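Long-range contacts in CBS domain-containing protein (Agrobacterium tumefaciens, PDB 3FHM), which binds AMP and NADH through a pair of CBS domains and may act as a nucleotide-sensing module, its cellular role being unknown: residues L71-E76 / K101-C106; R105-S110 / P128-G133. All blocks are in the same frame, centred on the assembly; numbering follows the deposited sequence.

Interaction 1 of 2, residues L71-E76 / K101-C106. With AMP (adenosine monophosphate), chain E; SO4 (sulfate ion), chain G.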
loop_
_atom_site.group_PDB
_atom_site.type_symbol
_atom_site.label_atom_id
_atom_site.label_comp_id
_atom_site.label_asym_id
_atom_site.label_seq_id
_atom_site.Cartn_x
_atom_site.Cartn_y
_atom_site.Cartn_z
ATOM N N LEU A 71 10.202 16.943 6.098
ATOM C CA LEU A 71 9.261 17.894 5.523
ATOM C C LEU A 71 7.909 17.287 5.301
ATOM O O LEU A 71 6.903 18.004 5.335
ATOM C CB LEU A 71 9.770 18.410 4.176
ATOM C CG LEU A 71 11.024 19.306 4.161
ATOM C CD1 LEU A 71 11.482 19.508 2.725
ATOM C CD2 LEU A 71 10.875 20.669 4.928
ATOM N N GLY A 72 7.893 15.972 5.032
ATOM C CA GLY A 72 6.679 15.244 4.705
ATOM C C GLY A 72 6.940 13.848 4.157
ATOM O O GLY A 72 8.083 13.291 4.185
ATOM N N ILE A 73 5.882 13.246 3.634
ATOM C CA ILE A 73 5.966 11.843 3.264
ATOM C C ILE A 73 5.109 11.673 1.983
ATOM O O ILE A 73 4.016 12.247 1.846
ATOM C CB ILE A 73 5.612 10.934 4.499
ATOM C CG1 ILE A 73 5.902 9.492 4.231
ATOM C CG2 ILE A 73 4.135 11.019 4.898
ATOM C CD1 ILE A 73 5.176 8.670 5.261
ATOM N N PHE A 74 5.657 10.948 1.011
ATOM C CA PHE A 74 4.994 10.724 -0.279
ATOM C C PHE A 74 4.871 9.211 -0.488
ATOM O O PHE A 74 5.876 8.490 -0.360
ATOM C CB PHE A 74 5.832 11.370 -1.408
ATOM C CG PHE A 74 5.357 11.049 -2.826
ATOM C CD1 PHE A 74 4.366 11.830 -3.443
ATOM C CD2 PHE A 74 5.943 9.977 -3.547
ATOM C CE1 PHE A 74 3.922 11.563 -4.740
ATOM C CE2 PHE A 74 5.515 9.655 -4.888
ATOM C CZ PHE A 74 4.489 10.465 -5.482
ATOM N N THR A 75 3.662 8.734 -0.794
ATOM C CA THR A 75 3.470 7.265 -1.034
ATOM C C THR A 75 2.817 7.045 -2.384
ATOM O O THR A 75 2.239 8.046 -3.016
ATOM C CB THR A 75 2.515 6.624 0.034
ATOM O OG1 THR A 75 1.130 6.984 -0.210
ATOM C CG2 THR A 75 2.917 7.068 1.446
ATOM N N GLU A 76 2.829 5.781 -2.813
ATOM C CA GLU A 76 2.031 5.385 -4.011
ATOM C C GLU A 76 0.555 5.977 -4.018
ATOM O O GLU A 76 -0.032 6.250 -5.091
ATOM C CB GLU A 76 2.027 3.857 -4.169
ATOM C CG GLU A 76 1.550 3.104 -2.883
ATOM C CD GLU A 76 2.189 1.690 -2.644
ATOM O OE1 GLU A 76 2.183 1.281 -1.457
ATOM O OE2 GLU A 76 2.664 1.005 -3.593
ATOM N N LYS A 101 2.286 16.800 4.708
ATOM C CA LYS A 101 3.194 17.585 5.587
ATOM C C LYS A 101 3.141 17.219 7.076
ATOM O O LYS A 101 4.179 17.169 7.742
ATOM C CB LYS A 101 2.972 19.093 5.416
ATOM C CG LYS A 101 3.882 19.690 4.394
ATOM C CD LYS A 101 3.619 21.144 4.287
ATOM C CE LYS A 101 3.208 21.518 2.889
ATOM N NZ LYS A 101 2.086 20.607 2.480
ATOM N N ASN A 102 1.938 16.983 7.594
ATOM C CA ASN A 102 1.770 16.516 8.979
ATOM C C ASN A 102 1.979 15.042 9.174
ATOM O O ASN A 102 1.040 14.254 9.065
ATOM C CB ASN A 102 0.401 16.839 9.508
ATOM C CG ASN A 102 0.440 17.929 10.496
ATOM O OD1 ASN A 102 0.232 17.693 11.701
ATOM N ND2 ASN A 102 0.749 19.153 10.019
ATOM N N VAL A 103 3.208 14.697 9.512
ATOM C CA VAL A 103 3.667 13.340 9.608
ATOM C C VAL A 103 3.488 12.757 11.012
ATOM O O VAL A 103 4.147 13.248 11.924
ATOM C CB VAL A 103 5.174 13.355 9.302
ATOM C CG1 VAL A 103 5.798 11.965 9.328
ATOM C CG2 VAL A 103 5.419 13.991 7.966
ATOM N N VAL A 104 2.642 11.718 11.188
ATOM C CA VAL A 104 2.481 10.996 12.486
ATOM C C VAL A 104 3.616 9.935 12.685
ATOM O O VAL A 104 3.948 9.229 11.750
ATOM C CB VAL A 104 1.082 10.306 12.610
ATOM C CG1 VAL A 104 0.945 9.551 13.909
ATOM C CG2 VAL A 104 -0.018 11.284 12.498
ATOM N N ARG A 105 4.190 9.848 13.898
ATOM C CA ARG A 105 5.368 8.999 14.227
ATOM C C ARG A 105 5.107 8.040 15.391
ATOM O O ARG A 105 4.169 8.224 16.171
ATOM C CB ARG A 105 6.547 9.873 14.702
ATOM C CG ARG A 105 6.870 11.113 13.867
ATOM C CD ARG A 105 6.906 12.414 14.709
ATOM N NE ARG A 105 6.457 13.567 13.901
ATOM C CZ ARG A 105 6.759 14.848 14.133
ATOM N NH1 ARG A 105 6.297 15.803 13.328
ATOM N NH2 ARG A 105 7.539 15.188 15.148
ATOM N N CYS A 106 5.985 7.047 15.541
ATOM C CA CYS A 106 6.070 6.273 16.809
ATOM C C CYS A 106 7.481 6.222 17.453
ATOM O O CYS A 106 8.435 6.796 16.915
ATOM C CB CYS A 106 5.543 4.873 16.645
ATOM S SG CYS A 106 6.556 4.038 15.545
HETATM P P AMP E . -0.151 4.871 2.610
HETATM O O1P AMP E . 0.923 5.226 3.565
HETATM O O2P AMP E . 0.239 4.741 1.182
HETATM O O3P AMP E . -1.077 3.805 3.185
HETATM O "O5'" AMP E . -0.782 6.351 2.646
HETATM C "C5'" AMP E . -2.027 6.836 2.094
HETATM C "C4'" AMP E . -2.091 8.310 2.524
HETATM O "O4'" AMP E . -1.693 8.430 3.880
HETATM C "C3'" AMP E . -1.076 9.168 1.775
HETATM O "O3'" AMP E . -1.491 10.513 1.562
HETATM C "C2'" AMP E . 0.053 9.302 2.713
HETATM O "O2'" AMP E . 0.657 10.544 2.479
HETATM C "C1'" AMP E . -0.618 9.326 4.021
HETATM N N9 AMP E . 0.398 8.949 5.023
HETATM C C8 AMP E . 1.368 7.996 4.996
HETATM N N7 AMP E . 2.179 7.981 6.109
HETATM C C5 AMP E . 1.683 8.935 6.868
HETATM C C6 AMP E . 2.034 9.452 8.181
HETATM N N6 AMP E . 3.066 8.930 8.877
HETATM N N1 AMP E . 1.279 10.467 8.642
HETATM C C2 AMP E . 0.242 11.021 7.940
HETATM N N3 AMP E . -0.146 10.622 6.734
HETATM C C4 AMP E . 0.538 9.580 6.172
HETATM S S SO4 G . -0.961 18.088 5.205
HETATM O O1 SO4 G . -1.931 19.142 5.494
HETATM O O2 SO4 G . -1.592 17.000 4.450
HETATM O O3 SO4 G . 0.128 18.626 4.398
HETATM O O4 SO4 G . -0.417 17.606 6.476
#

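Interaction 2 of 2, residues R105-S110 / P128-G133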
loop_
_atom_site.group_PDB
_atom_site.type_symbol
_atom_site.label_atom_id
_atom_site.label_comp_id
_atom_site.label_asym_id
_atom_site.label_seq_id
_atom_site.Cartn_x
_atom_site.Cartn_y
_atom_site.Cartn_z
ATOM N N ARG A 105 4.190 9.848 13.898
ATOM C CA ARG A 105 5.368 8.999 14.227
ATOM C C ARG A 105 5.107 8.040 15.391
ATOM O O ARG A 105 4.169 8.224 16.171
ATOM C CB ARG A 105 6.547 9.873 14.702
ATOM C CG ARG A 105 6.870 11.113 13.867
ATOM C CD ARG A 105 6.906 12.414 14.709
ATOM N NE ARG A 105 6.457 13.567 13.901
ATOM C CZ ARG A 105 6.759 14.848 14.133
ATOM N NH1 ARG A 105 6.297 15.803 13.328
ATOM N NH2 ARG A 105 7.539 15.188 15.148
ATOM N N CYS A 106 5.985 7.047 15.541
ATOM C CA CYS A 106 6.070 6.273 16.809
ATOM C C CYS A 106 7.481 6.222 17.453
ATOM O O CYS A 106 8.435 6.796 16.915
ATOM C CB CYS A 106 5.543 4.873 16.645
ATOM S SG CYS A 106 6.556 4.038 15.545
ATOM N N GLN A 107 7.591 5.550 18.610
ATOM C CA GLN A 107 8.827 5.483 19.396
ATOM C C GLN A 107 9.345 4.061 19.456
ATOM O O GLN A 107 8.662 3.141 19.045
ATOM C CB GLN A 107 8.556 5.941 20.811
ATOM C CG GLN A 107 8.592 7.425 20.986
ATOM C CD GLN A 107 7.362 8.156 20.426
ATOM O OE1 GLN A 107 7.443 9.337 20.053
ATOM N NE2 GLN A 107 6.218 7.469 20.401
ATOM N N HIS A 108 10.543 3.876 20.007
ATOM C CA HIS A 108 11.170 2.529 20.064
ATOM C C HIS A 108 10.355 1.549 20.888
ATOM O O HIS A 108 10.445 0.310 20.732
ATOM C CB HIS A 108 12.615 2.576 20.579
ATOM C CG HIS A 108 13.636 2.705 19.481
ATOM N ND1 HIS A 108 14.125 1.615 18.784
ATOM C CD2 HIS A 108 14.244 3.800 18.943
ATOM C CE1 HIS A 108 14.989 2.035 17.867
ATOM N NE2 HIS A 108 15.079 3.353 17.941
ATOM N N ASN A 109 9.533 2.134 21.745
ATOM C CA ASN A 109 8.822 1.392 22.757
ATOM C C ASN A 109 7.333 1.376 22.479
ATOM O O ASN A 109 6.546 0.907 23.292
ATOM C CB ASN A 109 9.165 1.917 24.174
ATOM C CG ASN A 109 8.753 3.358 24.406
ATOM O OD1 ASN A 109 8.864 4.206 23.536
ATOM N ND2 ASN A 109 8.287 3.632 25.594
ATOM N N SER A 110 6.948 1.892 21.319
ATOM C CA SER A 110 5.574 1.727 20.844
ATOM C C SER A 110 5.337 0.234 20.588
ATOM O O SER A 110 6.289 -0.505 20.279
ATOM C CB SER A 110 5.330 2.579 19.585
ATOM O OG SER A 110 5.124 3.968 19.894
ATOM N N PRO A 128 6.926 6.515 10.483
ATOM C CA PRO A 128 8.328 6.881 10.716
ATOM C C PRO A 128 8.606 6.748 12.199
ATOM O O PRO A 128 7.759 7.157 13.006
ATOM C CB PRO A 128 8.368 8.382 10.301
ATOM C CG PRO A 128 7.279 8.556 9.367
ATOM C CD PRO A 128 6.175 7.670 9.956
ATOM N N VAL A 129 9.761 6.192 12.553
ATOM C CA VAL A 129 10.193 6.086 13.982
ATOM C C VAL A 129 11.124 7.244 14.460
ATOM O O VAL A 129 12.153 7.569 13.832
ATOM C CB VAL A 129 10.793 4.658 14.364
ATOM C CG1 VAL A 129 10.982 4.512 15.877
ATOM C CG2 VAL A 129 9.929 3.515 13.864
ATOM N N GLU A 130 10.733 7.853 15.575
ATOM C CA GLU A 130 11.487 8.960 16.201
ATOM C C GLU A 130 12.077 8.612 17.593
ATOM O O GLU A 130 11.507 7.826 18.341
ATOM C CB GLU A 130 10.598 10.210 16.276
ATOM C CG GLU A 130 10.972 11.203 17.341
ATOM C CD GLU A 130 9.779 11.594 18.176
ATOM O OE1 GLU A 130 8.711 11.858 17.555
ATOM O OE2 GLU A 130 9.913 11.617 19.434
ATOM N N GLU A 131 13.231 9.192 17.899
ATOM C CA GLU A 131 13.835 9.120 19.217
ATOM C C GLU A 131 14.874 10.205 19.332
ATOM O O GLU A 131 15.810 10.279 18.522
ATOM C CB GLU A 131 14.470 7.760 19.480
ATOM C CG GLU A 131 15.674 7.460 18.618
ATOM C CD GLU A 131 16.775 6.756 19.385
ATOM O OE1 GLU A 131 17.940 6.870 18.946
ATOM O OE2 GLU A 131 16.481 6.093 20.411
ATOM N N ASN A 132 14.691 11.054 20.340
ATOM C CA ASN A 132 15.556 12.192 20.552
ATOM C C ASN A 132 15.407 13.183 19.415
ATOM O O ASN A 132 16.376 13.797 18.993
ATOM C CB ASN A 132 17.015 11.728 20.674
ATOM C CG ASN A 132 17.318 11.044 22.020
ATOM O OD1 ASN A 132 16.473 10.993 22.931
ATOM N ND2 ASN A 132 18.546 10.531 22.150
ATOM N N GLY A 133 14.191 13.318 18.899
ATOM C CA GLY A 133 13.911 14.239 17.792
ATOM C C GLY A 133 14.530 13.827 16.461
ATOM O O GLY A 133 14.485 14.563 15.485
#

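Interaction 1 of 2, residues L71-E76 / K101-C106
Val103 and Gly72 make the closest apolar contact between the strand 70-75 and the loop 101-106: methyl CG2 of Val103 lies 3.7 Å from CA of Gly72, where no side chain intervenes. With CG1 of Val103 anti to its backbone N (chi1 -178°), CG2 is the branch left to meet the strand, and it also approaches CG2 of Ile73 at 4.5 Å. Lys101 turns away from the strand but brings CG to 3.6 Å from O of Leu71. The backbones of Leu71 and Gly72 both bond to Val63 of the neighbouring strand, a classic bulge at the point where the loop touches.

Polar bonding goes largely to bound groups. Val104 reads the adenine edge with its backbone: its N donates to N1 of AMP (3.1 Å), and its O accepts from N6 of AMP (3.0 Å). Ile73 packs CG2 and CD1 against the imidazole part of the base. Thr75 OG1 donates to O2P of AMP at 2.8 Å, and the same oxygen caps the N of Arg77 at the start of the next helix. The backbone N atoms of Lys101 and Asn102 hold a sulfate, probably from the crystallisation liquor; the bond from Lys101 NZ is weak.

Within the loop, Arg105 NE bonds to O of Val103, near the guanidinium plane. Strand, helix N-cap and the loop before helix 112-122 together form an adenosine nucleotide site characteristic of paired CBS domains, completed by Asp78, Arg125 and His126.

Interaction 2 of 2, residues R105-S110 / P128-G133
Two backbone hydrogen bonds tie Cys106 to the strand residues on each side of Val129. Cys106 N donates to O of Pro128 at 3.1 Å, and Glu130 N donates to O of Cys106 at 2.9 Å, with a nearly straight N-H...O angle of 173°. They form a single beta bridge between Cys106 and Val129.

The polar side chains meet less directly. Arg105 passes its CD 3.4 Å from OE1 of Glu130, but the guanidinium and carboxylate planes stand 81° apart and the charges stay beyond salt-bridge range; NE of Arg105 is engaged by Val103. Gln107 lies side by side with Glu130, its OE1 3.4 Å from OE2 of Glu130, two acceptors without a bond. A type I turn from Gln107 to Ser110, closed by Ser110 N to Gln107 O, carries His108 against Glu131: the ring meets CG of Glu131 at its edge, while OE2 of Glu131 approaches CD2 of His108 obliquely at 3.5 Å.

Inward, Cys106 SG sits between its backbone N and carbonyl carbon (chi1 65°) and rests on CG2 of Val129 at 3.8 Å; Val26 of helix 26-33 packs against both residues. The chemistry implies attachment by main-chain bonds over a small apolar patch, to which the side-chain charges probably add little.

Interactions 1 and 2 follow one another along the same loop, sharing Arg105 and Cys106, with centres about 13 Å apart. The loop first passes strand 70-75 of one CBS repeat and then bridges to strand 126-131 of the other, so that Val104, between the two attachments, meets the adenine of AMP. The contacts meet directly at Pro128, whose CD lies 3.3 Å from O of Val104 and whose CG lies 3.7 Å from CG1 of Val103. The side chain of Pro128 is itself about 4 Å from AMP, so that interaction 2 reaches the AMP pocket through Pro128, and about 8 Å from a bound NADH.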